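Local coordinates for anaerobically-induced outer membrane porin OprE (Pseudomonas aeruginosa, PDB 4FRX), which probably acts as an outer membrane porin of the OprD family, a beta-barrel channel that lets small solutes cross the outer membrane, at residues Val279-Phe284 / Gln302-Asp307; Thr18-Tyr23 / Arg427-Tyr432; Val114-Phe119 / Ser150-Asp155. All coordinates share one frame; numbering follows the deposited sequence.

Interaction 1. Residues Val279-Phe284 / Gln302-Asp307; sequences VDNRAF and QILNGD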
loop_
_atom_site.group_PDB
_atom_site.type_symbol
_atom_site.label_atom_id
_atom_site.label_comp_id
_atom_site.label_asym_id
_atom_site.label_seq_id
_atom_site.Cartn_x
_atom_site.Cartn_y
_atom_site.Cartn_z
ATOM N N VAL A 279 6.982 18.719 7.870
ATOM C CA VAL A 279 7.396 17.716 6.885
ATOM C C VAL A 279 8.671 18.217 6.198
ATOM O O VAL A 279 8.762 19.389 5.849
ATOM C CB VAL A 279 6.293 17.421 5.838
ATOM C CG1 VAL A 279 6.839 16.561 4.708
ATOM C CG2 VAL A 279 5.106 16.738 6.496
ATOM N N ASP A 280 9.639 17.319 6.022
ATOM C CA ASP A 280 10.982 17.646 5.559
ATOM C C ASP A 280 11.713 16.320 5.394
ATOM O O ASP A 280 12.458 15.904 6.272
ATOM C CB ASP A 280 11.709 18.517 6.602
ATOM C CG ASP A 280 13.190 18.729 6.286
ATOM O OD1 ASP A 280 13.521 18.938 5.105
ATOM O OD2 ASP A 280 14.022 18.690 7.226
ATOM N N ASN A 281 11.498 15.652 4.262
ATOM C CA ASN A 281 12.082 14.341 4.023
ATOM C C ASN A 281 12.484 14.143 2.555
ATOM O O ASN A 281 11.740 14.485 1.633
ATOM C CB ASN A 281 11.101 13.240 4.460
ATOM C CG ASN A 281 11.675 11.831 4.308
ATOM O OD1 ASN A 281 12.206 11.262 5.256
ATOM N ND2 ASN A 281 11.552 11.264 3.121
ATOM N N ARG A 282 13.694 13.641 2.361
ATOM C CA ARG A 282 14.162 13.218 1.052
ATOM C C ARG A 282 14.511 11.735 1.141
ATOM O O ARG A 282 15.261 11.327 2.015
ATOM C CB ARG A 282 15.374 14.054 0.606
ATOM C CG ARG A 282 15.060 15.539 0.413
ATOM C CD ARG A 282 16.287 16.363 0.026
ATOM N NE ARG A 282 17.299 16.438 1.081
ATOM C CZ ARG A 282 18.396 15.684 1.115
ATOM N NH1 ARG A 282 18.627 14.796 0.159
ATOM N NH2 ARG A 282 19.262 15.818 2.104
ATOM N N ALA A 283 13.937 10.923 0.251
ATOM C CA ALA A 283 14.161 9.476 0.280
ATOM C C ALA A 283 14.754 9.060 -1.069
ATOM O O ALA A 283 14.313 9.539 -2.097
ATOM C CB ALA A 283 12.856 8.769 0.487
ATOM N N PHE A 284 15.759 8.199 -1.071
ATOM C CA PHE A 284 16.354 7.709 -2.315
ATOM C C PHE A 284 16.629 6.222 -2.164
ATOM O O PHE A 284 17.134 5.800 -1.138
ATOM C CB PHE A 284 17.671 8.434 -2.626
ATOM C CG PHE A 284 18.399 7.872 -3.823
ATOM C CD1 PHE A 284 17.990 8.190 -5.112
ATOM C CD2 PHE A 284 19.479 7.017 -3.663
ATOM C CE1 PHE A 284 18.648 7.671 -6.219
ATOM C CE2 PHE A 284 20.139 6.493 -4.766
ATOM C CZ PHE A 284 19.722 6.824 -6.043
ATOM N N GLN A 302 18.387 2.138 0.882
ATOM C CA GLN A 302 17.507 3.287 0.950
ATOM C C GLN A 302 18.055 4.296 1.956
ATOM O O GLN A 302 18.455 3.920 3.041
ATOM C CB GLN A 302 16.138 2.825 1.423
ATOM C CG GLN A 302 15.126 3.941 1.586
ATOM C CD GLN A 302 13.778 3.381 1.928
ATOM O OE1 GLN A 302 13.038 2.951 1.047
ATOM N NE2 GLN A 302 13.473 3.319 3.229
ATOM N N ILE A 303 18.035 5.571 1.586
ATOM C CA ILE A 303 18.521 6.631 2.449
ATOM C C ILE A 303 17.420 7.666 2.675
ATOM O O ILE A 303 16.876 8.203 1.716
ATOM C CB ILE A 303 19.731 7.328 1.800
ATOM C CG1 ILE A 303 20.865 6.316 1.595
ATOM C CG2 ILE A 303 20.172 8.544 2.633
ATOM C CD1 ILE A 303 22.009 6.860 0.753
ATOM N N LEU A 304 17.100 7.945 3.940
ATOM C CA LEU A 304 16.163 9.011 4.290
ATOM C C LEU A 304 16.914 10.149 4.935
ATOM O O LEU A 304 17.591 9.946 5.940
ATOM C CB LEU A 304 15.143 8.523 5.316
ATOM C CG LEU A 304 14.344 7.282 4.950
ATOM C CD1 LEU A 304 13.130 7.170 5.878
ATOM C CD2 LEU A 304 13.915 7.361 3.515
ATOM N N ASN A 305 16.773 11.348 4.385
ATOM C CA ASN A 305 17.390 12.545 4.977
ATOM C C ASN A 305 16.316 13.573 5.279
ATOM O O ASN A 305 15.239 13.550 4.665
ATOM C CB ASN A 305 18.424 13.149 4.021
ATOM C CG ASN A 305 19.704 12.334 3.952
ATOM O OD1 ASN A 305 20.143 11.766 4.948
ATOM N ND2 ASN A 305 20.323 12.300 2.781
ATOM N N GLY A 306 16.597 14.471 6.221
ATOM C CA GLY A 306 15.616 15.456 6.658
ATOM C C GLY A 306 15.102 15.147 8.060
ATOM O O GLY A 306 15.306 14.045 8.585
ATOM N N ASP A 307 14.409 16.109 8.658
ATOM C CA ASP A 307 13.917 15.969 10.023
ATOM C C ASP A 307 12.630 15.162 10.184
ATOM O O ASP A 307 12.300 14.758 11.291
ATOM C CB ASP A 307 13.657 17.344 10.641
ATOM C CG ASP A 307 14.915 18.148 10.835
ATOM O OD1 ASP A 307 16.009 17.543 10.893
ATOM O OD2 ASP A 307 14.798 19.391 10.935
#
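The Arg282 guanidinium has Asn305 CB over one face, with NH2 3.4 Å from CB. The guanidinium and the Asn305 amide are turned 46° apart, so the two flat groups do not stack. Arg282 was modelled in two conformers, which makes this contact doubtful in detail. A second flat group, the Asp280 carboxylate, is met from above its plane by the backbone of Asp307, with N 3.0 Å from OD2. Its CG is anti to the backbone N (chi1 171°), which carries the carboxylate across to the backbone just beyond the end of strand 295-305.

The backbones form an antiparallel ladder. Arg282 pairs with Asn305 through two bonds, and Arg282 N lies 2.8 Å from Asn305 O. Phe284 and Ile303 form the next hydrogen-bonded pair, with Ile303 N 2.9 Å from Phe284 O. Between them Ala283 faces Leu304, and Ala283 CB lies 3.5 Å from Leu304 CD2 on the face of the sheet opposite Arg282 and Asn305. Both residues are buried. Past the ladder Gly306 CA comes within 3.2 Å of Asp280 O. Gly306, lacking a side chain and with phi at 108°, suits this tight approach.

The strands belong to the hairpin 280-292 and 295-305 of the porin barrel. Arg340 binds Asn305 OD1. Strand 237-250 flanks one side of the hairpin, and strand 340-349 flanks the other.

Interaction 2. Residues Thr18-Tyr23 / Arg427-Tyr432; sequences TLRNFY and RLIVSY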
loop_
_atom_site.group_PDB
_atom_site.type_symbol
_atom_site.label_atom_id
_atom_site.label_comp_id
_atom_site.label_asym_id
_atom_site.label_seq_id
_atom_site.Cartn_x
_atom_site.Cartn_y
_atom_site.Cartn_z
ATOM N N THR A 18 -14.165 -12.904 -4.344
ATOM C CA THR A 18 -12.978 -13.449 -3.710
ATOM C C THR A 18 -13.310 -13.856 -2.275
ATOM O O THR A 18 -14.002 -13.144 -1.555
ATOM C CB THR A 18 -11.808 -12.450 -3.776
ATOM O OG1 THR A 18 -11.412 -12.305 -5.145
ATOM C CG2 THR A 18 -10.611 -12.942 -2.964
ATOM N N LEU A 19 -12.860 -15.044 -1.891
ATOM C CA LEU A 19 -13.116 -15.577 -0.572
ATOM C C LEU A 19 -11.762 -15.566 0.078
ATOM O O LEU A 19 -10.803 -16.078 -0.499
ATOM C CB LEU A 19 -13.646 -17.015 -0.660
ATOM C CG LEU A 19 -14.944 -17.213 -1.434
ATOM C CD1 LEU A 19 -15.329 -18.685 -1.463
ATOM C CD2 LEU A 19 -16.049 -16.394 -0.805
ATOM N N ARG A 20 -11.671 -14.946 1.246
ATOM C CA ARG A 20 -10.390 -14.839 1.938
ATOM C C ARG A 20 -10.502 -15.307 3.376
ATOM O O ARG A 20 -11.181 -14.690 4.192
ATOM C CB ARG A 20 -9.869 -13.396 1.917
ATOM C CG ARG A 20 -8.459 -13.241 2.511
ATOM C CD ARG A 20 -8.017 -11.782 2.589
ATOM N NE ARG A 20 -7.807 -11.224 1.248
ATOM C CZ ARG A 20 -7.555 -9.940 1.004
ATOM N NH1 ARG A 20 -7.472 -9.081 2.008
ATOM N NH2 ARG A 20 -7.384 -9.515 -0.246
ATOM N N ASN A 21 -9.818 -16.391 3.700
ATOM C CA ASN A 21 -9.779 -16.807 5.084
ATOM C C ASN A 21 -8.460 -16.322 5.670
ATOM O O ASN A 21 -7.395 -16.727 5.210
ATOM C CB ASN A 21 -9.928 -18.323 5.195
ATOM C CG ASN A 21 -10.107 -18.780 6.625
ATOM O OD1 ASN A 21 -9.136 -19.033 7.326
ATOM N ND2 ASN A 21 -11.358 -18.882 7.066
ATOM N N PHE A 22 -8.543 -15.438 6.665
ATOM C CA PHE A 22 -7.379 -14.707 7.168
ATOM C C PHE A 22 -7.145 -14.901 8.657
ATOM O O PHE A 22 -7.976 -14.540 9.491
ATOM C CB PHE A 22 -7.508 -13.203 6.867
ATOM C CG PHE A 22 -6.313 -12.395 7.284
ATOM C CD1 PHE A 22 -5.221 -12.257 6.429
ATOM C CD2 PHE A 22 -6.269 -11.781 8.527
ATOM C CE1 PHE A 22 -4.103 -11.523 6.816
ATOM C CE2 PHE A 22 -5.160 -11.050 8.923
ATOM C CZ PHE A 22 -4.072 -10.916 8.060
ATOM N N TYR A 23 -5.989 -15.463 8.980
ATOM C CA TYR A 23 -5.613 -15.683 10.355
ATOM C C TYR A 23 -4.355 -14.866 10.666
ATOM O O TYR A 23 -3.410 -14.867 9.887
ATOM C CB TYR A 23 -5.347 -17.170 10.569
ATOM C CG TYR A 23 -4.766 -17.462 11.922
ATOM C CD1 TYR A 23 -5.585 -17.586 13.039
ATOM C CD2 TYR A 23 -3.393 -17.604 12.091
ATOM C CE1 TYR A 23 -5.046 -17.849 14.285
ATOM C CE2 TYR A 23 -2.852 -17.865 13.325
ATOM C CZ TYR A 23 -3.678 -17.986 14.416
ATOM O OH TYR A 23 -3.114 -18.242 15.638
ATOM N N ARG A 427 0.971 -14.724 9.562
ATOM C CA ARG A 427 -0.294 -14.703 8.846
ATOM C C ARG A 427 -0.492 -16.016 8.097
ATOM O O ARG A 427 0.443 -16.583 7.525
ATOM C CB ARG A 427 -0.362 -13.542 7.861
ATOM C CG ARG A 427 -0.139 -12.191 8.478
ATOM C CD ARG A 427 -0.241 -11.113 7.408
ATOM N NE ARG A 427 0.394 -9.873 7.834
ATOM C CZ ARG A 427 0.550 -8.814 7.047
ATOM N NH1 ARG A 427 0.116 -8.850 5.797
ATOM N NH2 ARG A 427 1.148 -7.725 7.509
ATOM N N LEU A 428 -1.727 -16.500 8.118
ATOM C CA LEU A 428 -2.117 -17.638 7.310
ATOM C C LEU A 428 -3.304 -17.201 6.481
ATOM O O LEU A 428 -4.320 -16.752 7.026
ATOM C CB LEU A 428 -2.502 -18.816 8.208
ATOM C CG LEU A 428 -1.321 -19.333 9.032
ATOM C CD1 LEU A 428 -1.752 -20.420 10.011
ATOM C CD2 LEU A 428 -0.235 -19.860 8.095
ATOM N N ILE A 429 -3.167 -17.306 5.162
ATOM C CA ILE A 429 -4.200 -16.824 4.268
ATOM C C ILE A 429 -4.577 -17.893 3.250
ATOM O O ILE A 429 -3.720 -18.414 2.530
ATOM C CB ILE A 429 -3.779 -15.523 3.507
ATOM C CG1 ILE A 429 -3.185 -14.475 4.457
ATOM C CG2 ILE A 429 -4.968 -14.949 2.734
ATOM C CD1 ILE A 429 -1.670 -14.339 4.362
ATOM N N VAL A 430 -5.867 -18.214 3.198
ATOM C CA VAL A 430 -6.392 -19.081 2.145
ATOM C C VAL A 430 -7.312 -18.227 1.292
ATOM O O VAL A 430 -8.180 -17.527 1.813
ATOM C CB VAL A 430 -7.151 -20.276 2.737
ATOM C CG1 VAL A 430 -7.717 -21.181 1.627
ATOM C CG2 VAL A 430 -6.232 -21.047 3.668
ATOM N N SER A 431 -7.102 -18.250 -0.020
ATOM C CA SER A 431 -7.832 -17.346 -0.893
ATOM C C SER A 431 -8.328 -18.058 -2.140
ATOM O O SER A 431 -7.694 -18.993 -2.616
ATOM C CB SER A 431 -6.958 -16.159 -1.289
ATOM O OG SER A 431 -7.713 -15.233 -2.059
ATOM N N TYR A 432 -9.458 -17.601 -2.668
ATOM C CA TYR A 432 -10.028 -18.189 -3.877
ATOM C C TYR A 432 -10.885 -17.145 -4.567
ATOM O O TYR A 432 -11.752 -16.523 -3.940
ATOM C CB TYR A 432 -10.866 -19.419 -3.548
ATOM C CG TYR A 432 -11.395 -20.136 -4.769
ATOM C CD1 TYR A 432 -10.566 -20.954 -5.533
ATOM C CD2 TYR A 432 -12.718 -19.993 -5.164
ATOM C CE1 TYR A 432 -11.047 -21.616 -6.659
ATOM C CE2 TYR A 432 -13.203 -20.645 -6.292
ATOM C CZ TYR A 432 -12.369 -21.455 -7.032
ATOM O OH TYR A 432 -12.856 -22.109 -8.151
HETATM O O HOH W 1 -7.425 -12.697 -1.339
HETATM O O HOH W 2 -6.336 -18.976 7.078
#
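Tyr23, Tyr432 and Leu428 bury more surface here than the other residues. They share one face of the sheet with Leu19, Asn21 and Val430. Tyr23 and Leu428 lie side by side and point the same way, with Tyr23 CD2 3.9 Å from Leu428 CD1. The tyrosine has CG anti to its backbone N (chi1 172°), and its hydroxyl runs on to Glu39. Their backbones form a hydrogen-bonded pair, with Tyr23 N 2.9 Å from Leu428 O. Tyr432 makes its contact mainly through the backbone. Its O receives Leu19 N at 2.8 Å, while its ring leads away from the partner strand. Between these two ends Asn21 and Val430 form a third hydrogen-bonded pair. The antiparallel ladder thus has six bonds, and it joins the first strand of the barrel, 17-28, to the last, 423-434. This pairing closes the porin barrel.

The opposite face carries Arg20, Phe22, Ile429 and Ser431. Phe22 CD1 rests 3.6 Å from Ile429 CG1, and the ring also reaches the aliphatic CD of Arg427. A water lies in the plane of the Arg20 guanidinium, at its edge. It accepts from Arg20 NE at 3.0 Å and is bonded to Ser431 OG at 2.7 Å. Arg20 NH1 also forms a salt bridge with Asp135.

The chemistry is therefore divided. Six backbone bonds fasten the seam along its length. The side chains add an apolar pairing on each face, and water and charged groups serve the polar ends, with Arg427 NE held by Glu425.

Interaction 3. Residues Val114-Phe119 / Ser150-Asp155; sequences VSNTEF and STDLKD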
loop_
_atom_site.group_PDB
_atom_site.type_symbol
_atom_site.label_atom_id
_atom_site.label_comp_id
_atom_site.label_asym_id
_atom_site.label_seq_id
_atom_site.Cartn_x
_atom_site.Cartn_y
_atom_site.Cartn_z
ATOM N N VAL A 114 -14.236 8.078 -22.499
ATOM C CA VAL A 114 -14.122 8.467 -23.892
ATOM C C VAL A 114 -12.800 7.902 -24.392
ATOM O O VAL A 114 -11.733 8.208 -23.836
ATOM C CB VAL A 114 -14.089 9.983 -24.064
ATOM C CG1 VAL A 114 -14.110 10.340 -25.556
ATOM C CG2 VAL A 114 -15.257 10.638 -23.328
ATOM N N SER A 115 -12.877 7.069 -25.425
ATOM C CA SER A 115 -11.705 6.397 -25.978
ATOM C C SER A 115 -11.005 5.569 -24.893
ATOM O O SER A 115 -11.581 4.612 -24.378
ATOM C CB SER A 115 -10.752 7.405 -26.636
ATOM O OG SER A 115 -9.826 6.751 -27.488
ATOM N N ASN A 116 -9.776 5.945 -24.543
ATOM C CA ASN A 116 -9.031 5.254 -23.490
ATOM C C ASN A 116 -8.780 6.151 -22.286
ATOM O O ASN A 116 -7.758 6.032 -21.610
ATOM C CB ASN A 116 -7.700 4.718 -24.028
ATOM C CG ASN A 116 -7.894 3.648 -25.079
ATOM O OD1 ASN A 116 -8.294 2.526 -24.769
ATOM N ND2 ASN A 116 -7.615 3.989 -26.326
ATOM N N THR A 117 -9.725 7.048 -22.039
ATOM C CA THR A 117 -9.662 7.979 -20.929
ATOM C C THR A 117 -10.888 7.797 -20.056
ATOM O O THR A 117 -12.011 8.034 -20.500
ATOM C CB THR A 117 -9.633 9.422 -21.429
ATOM O OG1 THR A 117 -8.455 9.623 -22.233
ATOM C CG2 THR A 117 -9.631 10.398 -20.256
ATOM N N GLU A 118 -10.674 7.372 -18.816
ATOM C CA GLU A 118 -11.786 7.050 -17.923
ATOM C C GLU A 118 -11.817 7.962 -16.701
ATOM O O GLU A 118 -10.779 8.232 -16.098
ATOM C CB GLU A 118 -11.708 5.577 -17.505
ATOM C CG GLU A 118 -12.881 5.097 -16.664
ATOM C CD GLU A 118 -12.695 3.657 -16.209
ATOM O OE1 GLU A 118 -11.690 3.037 -16.610
ATOM O OE2 GLU A 118 -13.537 3.151 -15.439
ATOM N N PHE A 119 -13.010 8.451 -16.368
ATOM C CA PHE A 119 -13.249 9.224 -15.153
ATOM C C PHE A 119 -13.997 8.356 -14.158
ATOM O O PHE A 119 -14.953 7.687 -14.525
ATOM C CB PHE A 119 -14.091 10.461 -15.457
ATOM C CG PHE A 119 -14.443 11.274 -14.235
ATOM C CD1 PHE A 119 -13.447 11.811 -13.430
ATOM C CD2 PHE A 119 -15.769 11.493 -13.886
ATOM C CE1 PHE A 119 -13.767 12.562 -12.300
ATOM C CE2 PHE A 119 -16.095 12.237 -12.760
ATOM C CZ PHE A 119 -15.091 12.773 -11.965
ATOM N N SER A 150 -5.715 7.863 -18.262
ATOM C CA SER A 150 -5.723 7.834 -19.717
ATOM C C SER A 150 -4.535 7.079 -20.307
ATOM O O SER A 150 -3.413 7.223 -19.841
ATOM C CB SER A 150 -5.749 9.270 -20.254
ATOM O OG SER A 150 -5.689 9.296 -21.671
ATOM N N THR A 151 -4.788 6.272 -21.334
ATOM C CA THR A 151 -3.708 5.658 -22.099
ATOM C C THR A 151 -3.741 6.119 -23.559
ATOM O O THR A 151 -3.049 5.568 -24.408
ATOM C CB THR A 151 -3.717 4.112 -22.002
ATOM O OG1 THR A 151 -4.987 3.594 -22.425
ATOM C CG2 THR A 151 -3.454 3.672 -20.569
ATOM N N ASP A 152 -4.526 7.159 -23.824
ATOM C CA ASP A 152 -4.663 7.732 -25.165
ATOM C C ASP A 152 -3.403 8.445 -25.667
ATOM O O ASP A 152 -3.205 8.566 -26.876
ATOM C CB ASP A 152 -5.869 8.681 -25.233
ATOM C CG ASP A 152 -7.189 7.941 -25.443
ATOM O OD1 ASP A 152 -7.282 7.140 -26.404
ATOM O OD2 ASP A 152 -8.131 8.156 -24.644
ATOM N N LEU A 153 -2.570 8.936 -24.752
ATOM C CA LEU A 153 -1.264 9.475 -25.131
ATOM C C LEU A 153 -0.273 8.317 -25.227
ATOM O O LEU A 153 0.031 7.675 -24.220
ATOM C CB LEU A 153 -0.775 10.514 -24.125
ATOM C CG LEU A 153 0.536 11.212 -24.503
ATOM C CD1 LEU A 153 0.390 11.931 -25.837
ATOM C CD2 LEU A 153 0.969 12.183 -23.421
ATOM N N LYS A 154 0.221 8.054 -26.438
ATOM C CA LYS A 154 1.000 6.844 -26.727
ATOM C C LYS A 154 2.204 6.630 -25.799
ATOM O O LYS A 154 2.969 7.552 -25.548
ATOM C CB LYS A 154 1.462 6.829 -28.194
ATOM C CG LYS A 154 2.196 5.544 -28.597
ATOM C CD LYS A 154 2.678 5.583 -30.037
ATOM N N ASP A 155 2.347 5.399 -25.316
ATOM C CA ASP A 155 3.404 5.000 -24.386
ATOM C C ASP A 155 3.326 5.619 -22.974
ATOM O O ASP A 155 4.185 5.337 -22.144
ATOM C CB ASP A 155 4.793 5.215 -24.987
ATOM C CG ASP A 155 5.032 4.356 -26.218
ATOM O OD1 ASP A 155 4.679 3.157 -26.192
ATOM O OD2 ASP A 155 5.566 4.889 -27.209
#
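Asp152 OD2 is gripped by two donors of the opposite segment. Asn116 N reaches Asp152 OD2 at 2.8 Å from the syn side, and Thr117 OG1 meets the anti lone pair of OD2 at 2.8 Å. The carboxylate docks on a two-residue beta hairpin turn, in which Ser115 and Asn116 link strands 102-114 and 117-121. Val114 and Thr117 close that turn with two backbone bonds between them. Short turns of this kind are usual at the periplasmic end of porin barrels.

The other oxygen, OD1, is held from opposite faces of its plane. Ser115 OG donates to Asp152 OD1 at 2.8 Å, from the syn side. Asn116 ND2 comes from above the carboxylate plane, 3.2 Å from Asp152 OD1, with OD1 close to the plane of its amide. The amide and carboxylate planes are 53° apart. Four donors thus fix both the position and the rotation of the carboxylate, and they would probably favour its charged form.

The residues just before Asp152 add to the hold. Thr151 N binds Asn116 O at 3.0 Å. This links the turn to the start of the loop that joins strands 142-150 and 156-167. Thr117 and Ser150 form a non-hydrogen-bonded antiparallel pair, where the strand ladder between 117-121 and 142-150 begins. Their hydroxyls meet across it. Ser150 has OG anti to its backbone N (chi1 177°), which turns the hydroxyl toward Thr117.

Ser150 OG also accepts from Asp152 N at 3.2 Å, which makes an ST turn. A short chain of bonds results: Asp152 N donates to Ser150 OG, Ser150 OG donates to Thr117 OG1 at 2.8 Å, and Thr117 OG1 donates back to the carboxylate of Asp152.

Overall arrangement
All three contacts belong to the barrel, two in its wall and one at its rim. Interaction 1 pairs the two strands of one hairpin and is partly buried. Interaction 2 is a surface contact between the two chain ends, and the other two contacts fall within the sequence it spans. It lies across the chain's centre from interaction 1, with centres about 36 Å apart. Interaction 3 is also at the surface, farthest from the chain's centre, where a turn meets a loop. Interactions 1 and 2 rest on regular backbone ladders, with apolar pairs beside them. Interaction 3 has little ladder and relies mainly on one carboxylate, gripped by hydroxyl, amide and backbone donors.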